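Local coordinates for SusD superfamily protein (PDB 3OTN) that probably binds carbohydrate or a related nutrient at the outer membrane of Parabacteroides distasonis, at residues Asp180-Ala192 with Asn244-Ser256. Numbering follows the deposited sequence.
Sequences DHTGRVSMGAVKA and NNKGEFIYQVQFS. With EDO (1,2-ethanediol), chain K.
Ile-250 presses its CG2 methyl onto the first turn of helix 187-202, a bump set in a hollow over the backbone of Gly-188, which has no side chain. With that branch anti to the backbone N, the methyl comes within 3.3 Å of Ala-189 N and 3.4 Å of Gly-188 C, while the CB atoms of Ala-189 and Ala-192 border the hollow. Ser-186 N-caps the same turn, its OG accepting from Ala-189 N. Beside this methyl, Tyr-251 slants past Val-185, CE1 lying 3.5 Å from CG2, and Phe-120 and Met-121 of helix 108-133 add to the apolar packing; the phenol hydroxyl bonds to Asn-30.

At the other end the fit is flat and polar. The side-chain amides of Asn-245 and Gln-254 pair through two hydrogen bonds, each accepted in the carbonyl plane on a lone pair, and Gly-183, bare of side chain, lies directly against this plate, its CA 3.5 Å from Gln-254 OE1. His-181 closes the edge: in one of its two modelled conformers Lys-246 CA sits over the ring face in a CH-pi contact, 4.3 Å from the centroid, and Asn-245 O receives a CA-H...O contact from His-181 CA. A water joins His-181 O to Asn-245 OD1.

Between the two ends, water fills the seam. One molecule sits among Arg-184 O, Ser-186 OG and Ile-250 O; another accepts from Gln-252 N and lies 3.1 Å from Gly-183 O. Ile-250 and Tyr-251 form a classic beta bulge opposite Tyr-358, and this kink in strand 249-253 packs against the capped start of helix 187-202 within the largely helical SusD fold.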
# COMPACT_ATOMS: atom_id res chain seq x y z
N ASP A 180 -10.19 13.84 8.14
CA ASP A 180 -9.36 14.23 9.27
C ASP A 180 -7.96 14.52 8.79
O ASP A 180 -7.33 13.66 8.14
CB ASP A 180 -9.37 13.12 10.32
CG ASP A 180 -8.69 13.53 11.61
OD1 ASP A 180 -7.45 13.54 11.67
OD2 ASP A 180 -9.38 13.76 12.60
N HIS A 181 -7.42 15.65 9.21
CA HIS A 181 -6.10 16.16 8.77
C HIS A 181 -5.02 15.98 9.79
O HIS A 181 -3.99 16.64 9.71
CB HIS A 181 -6.19 17.64 8.40
CG HIS A 181 -6.76 17.89 7.05
ND1 HIS A 181 -6.62 19.10 6.40
CD2 HIS A 181 -7.47 17.09 6.22
CE1 HIS A 181 -7.23 19.04 5.23
NE2 HIS A 181 -7.76 17.83 5.10
N THR A 182 -5.25 15.11 10.77
CA THR A 182 -4.27 14.84 11.81
C THR A 182 -3.82 13.40 11.80
O THR A 182 -2.95 13.05 12.54
CB THR A 182 -4.82 15.15 13.22
OG1 THR A 182 -5.86 14.23 13.54
CG2 THR A 182 -5.33 16.61 13.31
N GLY A 183 -4.42 12.55 10.97
CA GLY A 183 -3.98 11.18 10.85
C GLY A 183 -5.01 10.17 11.36
O GLY A 183 -4.80 8.98 11.18
N ARG A 184 -6.12 10.61 11.94
CA ARG A 184 -7.11 9.64 12.50
C ARG A 184 -7.95 9.03 11.37
O ARG A 184 -8.02 9.60 10.28
CB ARG A 184 -8.00 10.32 13.53
CG ARG A 184 -7.16 10.91 14.67
CD ARG A 184 -7.95 11.11 15.89
NE ARG A 184 -8.34 9.84 16.51
CZ ARG A 184 -7.60 9.11 17.36
NH1 ARG A 184 -6.35 9.47 17.72
NH2 ARG A 184 -8.12 8.01 17.88
N VAL A 185 -8.48 7.84 11.62
CA VAL A 185 -9.45 7.22 10.71
C VAL A 185 -10.66 8.18 10.51
O VAL A 185 -11.07 8.87 11.44
CB VAL A 185 -9.91 5.86 11.30
CG1 VAL A 185 -11.04 5.27 10.48
CG2 VAL A 185 -8.69 4.91 11.37
N SER A 186 -11.17 8.26 9.29
CA SER A 186 -12.30 9.12 8.94
C SER A 186 -13.24 8.30 8.07
O SER A 186 -12.87 7.22 7.63
CB SER A 186 -11.80 10.30 8.10
OG SER A 186 -11.18 9.85 6.89
N MSE A 187 -14.42 8.83 7.78
CA MSE A 187 -15.33 8.12 6.88
C MSE A 187 -14.72 8.00 5.49
O MSE A 187 -14.95 7.01 4.80
CB MSE A 187 -16.69 8.80 6.81
CG MSE A 187 -17.73 7.92 6.17
SE MSE A 187 -18.12 6.52 7.44
CE MSE A 187 -19.18 7.56 8.69
N GLY A 188 -13.93 8.98 5.08
CA GLY A 188 -13.24 8.86 3.79
C GLY A 188 -12.32 7.63 3.72
O GLY A 188 -12.26 6.96 2.70
N ALA A 189 -11.62 7.34 4.82
CA ALA A 189 -10.78 6.18 4.93
C ALA A 189 -11.62 4.90 4.84
O ALA A 189 -11.25 3.96 4.13
CB ALA A 189 -9.93 6.21 6.28
N VAL A 190 -12.75 4.88 5.55
CA VAL A 190 -13.64 3.72 5.53
C VAL A 190 -14.15 3.48 4.12
O VAL A 190 -14.20 2.33 3.68
CB VAL A 190 -14.88 3.94 6.48
CG1 VAL A 190 -15.96 2.88 6.23
CG2 VAL A 190 -14.45 4.00 7.93
N LYS A 191 -14.57 4.54 3.45
CA LYS A 191 -15.11 4.40 2.08
C LYS A 191 -14.03 3.98 1.09
O LYS A 191 -14.30 3.18 0.22
CB LYS A 191 -15.77 5.68 1.53
CG LYS A 191 -16.85 6.28 2.35
CD LYS A 191 -18.05 5.44 2.44
CE LYS A 191 -19.23 6.23 3.12
NZ LYS A 191 -20.41 5.37 3.00
N ALA A 192 -12.81 4.49 1.25
CA ALA A 192 -11.68 4.11 0.37
C ALA A 192 -11.34 2.63 0.54
O ALA A 192 -11.17 1.90 -0.44
CB ALA A 192 -10.46 4.99 0.64
N ASN A 244 1.44 16.25 4.52
CA ASN A 244 0.98 15.11 5.34
C ASN A 244 -0.50 15.25 5.78
O ASN A 244 -0.88 16.29 6.32
CB ASN A 244 1.82 15.01 6.63
CG ASN A 244 3.20 14.35 6.44
OD1 ASN A 244 3.59 13.90 5.37
ND2 ASN A 244 3.95 14.32 7.53
N ASN A 245 -1.32 14.23 5.49
CA ASN A 245 -2.75 14.15 5.90
C ASN A 245 -3.70 15.16 5.23
O ASN A 245 -4.83 15.33 5.70
CB ASN A 245 -2.89 14.25 7.43
CG ASN A 245 -2.01 13.27 8.16
OD1 ASN A 245 -1.31 13.63 9.13
ND2 ASN A 245 -2.07 12.01 7.76
N LYS A 246 -3.26 15.82 4.15
CA LYS A 246 -4.01 16.86 3.46
C LYS A 246 -4.04 16.54 1.97
O LYS A 246 -3.31 15.67 1.49
CB LYS A 246 -3.35 18.24 3.54
CG LYS A 246 -2.70 18.68 4.81
CD LYS A 246 -2.53 20.21 4.89
CE LYS A 246 -1.81 20.83 3.71
NZ LYS A 246 -1.75 22.32 3.84
N GLY A 247 -4.81 17.32 1.24
CA GLY A 247 -4.80 17.27 -0.23
C GLY A 247 -5.43 15.97 -0.68
O GLY A 247 -6.61 15.75 -0.45
N GLU A 248 -4.62 15.06 -1.22
CA GLU A 248 -5.11 13.75 -1.64
C GLU A 248 -5.16 12.73 -0.51
O GLU A 248 -5.87 11.71 -0.62
CB GLU A 248 -4.23 13.17 -2.72
CG GLU A 248 -4.30 13.88 -4.06
CD GLU A 248 -3.73 13.07 -5.21
OE1 GLU A 248 -3.73 11.79 -5.13
OE2 GLU A 248 -3.30 13.71 -6.21
N PHE A 249 -4.39 12.95 0.54
CA PHE A 249 -4.14 11.87 1.49
C PHE A 249 -5.36 11.60 2.38
O PHE A 249 -5.88 12.49 3.04
CB PHE A 249 -2.90 12.11 2.33
CG PHE A 249 -1.63 12.31 1.50
CD1 PHE A 249 -1.28 11.43 0.49
CD2 PHE A 249 -0.82 13.42 1.74
CE1 PHE A 249 -0.12 11.62 -0.26
CE2 PHE A 249 0.33 13.62 1.02
CZ PHE A 249 0.70 12.73 0.02
N ILE A 250 -5.76 10.33 2.39
CA ILE A 250 -6.98 9.86 3.10
C ILE A 250 -6.58 9.08 4.35
O ILE A 250 -7.09 9.36 5.45
CB ILE A 250 -7.86 8.98 2.15
CG1 ILE A 250 -8.34 9.81 0.96
CG2 ILE A 250 -9.11 8.43 2.89
CD1 ILE A 250 -8.94 8.97 -0.16
N TYR A 251 -5.66 8.14 4.19
CA TYR A 251 -5.09 7.44 5.35
C TYR A 251 -3.60 7.16 5.12
O TYR A 251 -3.21 6.70 4.05
CB TYR A 251 -5.90 6.14 5.62
CG TYR A 251 -5.64 5.64 7.00
CD1 TYR A 251 -6.19 6.29 8.10
CD2 TYR A 251 -4.80 4.55 7.22
CE1 TYR A 251 -5.92 5.86 9.40
CE2 TYR A 251 -4.53 4.09 8.52
CZ TYR A 251 -5.07 4.75 9.60
OH TYR A 251 -4.78 4.31 10.86
N GLN A 252 -2.77 7.41 6.13
CA GLN A 252 -1.35 7.30 5.98
C GLN A 252 -0.72 6.71 7.23
O GLN A 252 -1.22 6.86 8.33
CB GLN A 252 -0.75 8.71 5.79
CG GLN A 252 -1.20 9.46 4.53
CD GLN A 252 -0.29 10.60 4.19
OE1 GLN A 252 -0.27 11.62 4.89
NE2 GLN A 252 0.49 10.44 3.11
N VAL A 253 0.46 6.12 7.04
CA VAL A 253 1.36 5.84 8.12
C VAL A 253 2.02 7.16 8.54
O VAL A 253 2.50 7.91 7.68
CB VAL A 253 2.43 4.84 7.74
CG1 VAL A 253 3.30 4.57 8.93
CG2 VAL A 253 1.79 3.49 7.26
N GLN A 254 2.06 7.42 9.84
CA GLN A 254 2.52 8.72 10.38
C GLN A 254 3.99 8.68 10.75
O GLN A 254 4.44 7.81 11.54
CB GLN A 254 1.72 9.16 11.61
CG GLN A 254 0.17 9.17 11.40
CD GLN A 254 -0.28 10.14 10.34
OE1 GLN A 254 -1.07 9.81 9.42
NE2 GLN A 254 0.21 11.33 10.43
N PHE A 255 4.72 9.65 10.21
CA PHE A 255 6.13 9.89 10.52
C PHE A 255 6.25 11.35 10.93
O PHE A 255 5.62 12.23 10.33
CB PHE A 255 7.01 9.54 9.32
CG PHE A 255 7.03 8.06 8.99
CD1 PHE A 255 7.71 7.16 9.80
CD2 PHE A 255 6.39 7.57 7.87
CE1 PHE A 255 7.75 5.81 9.49
CE2 PHE A 255 6.42 6.22 7.56
CZ PHE A 255 7.11 5.35 8.35
N SER A 256 6.97 11.61 12.01
CA SER A 256 7.18 12.98 12.48
C SER A 256 8.49 13.08 13.24
O SER A 256 8.96 12.08 13.83
CB SER A 256 5.99 13.46 13.35
OG SER A 256 5.95 12.82 14.61
C1 EDO K . 1.76 4.65 12.62
O1 EDO K . 1.06 5.62 11.79
C2 EDO K . 3.02 5.26 13.25
O2 EDO K . 4.05 5.27 12.25
O HOH W 1 -9.03 11.96 5.85
O HOH W 2 -6.34 12.78 5.53
O HOH W 3 -1.03 16.32 10.14
O HOH W 4 -3.89 8.93 8.26
O HOH W 5 -8.67 9.21 7.57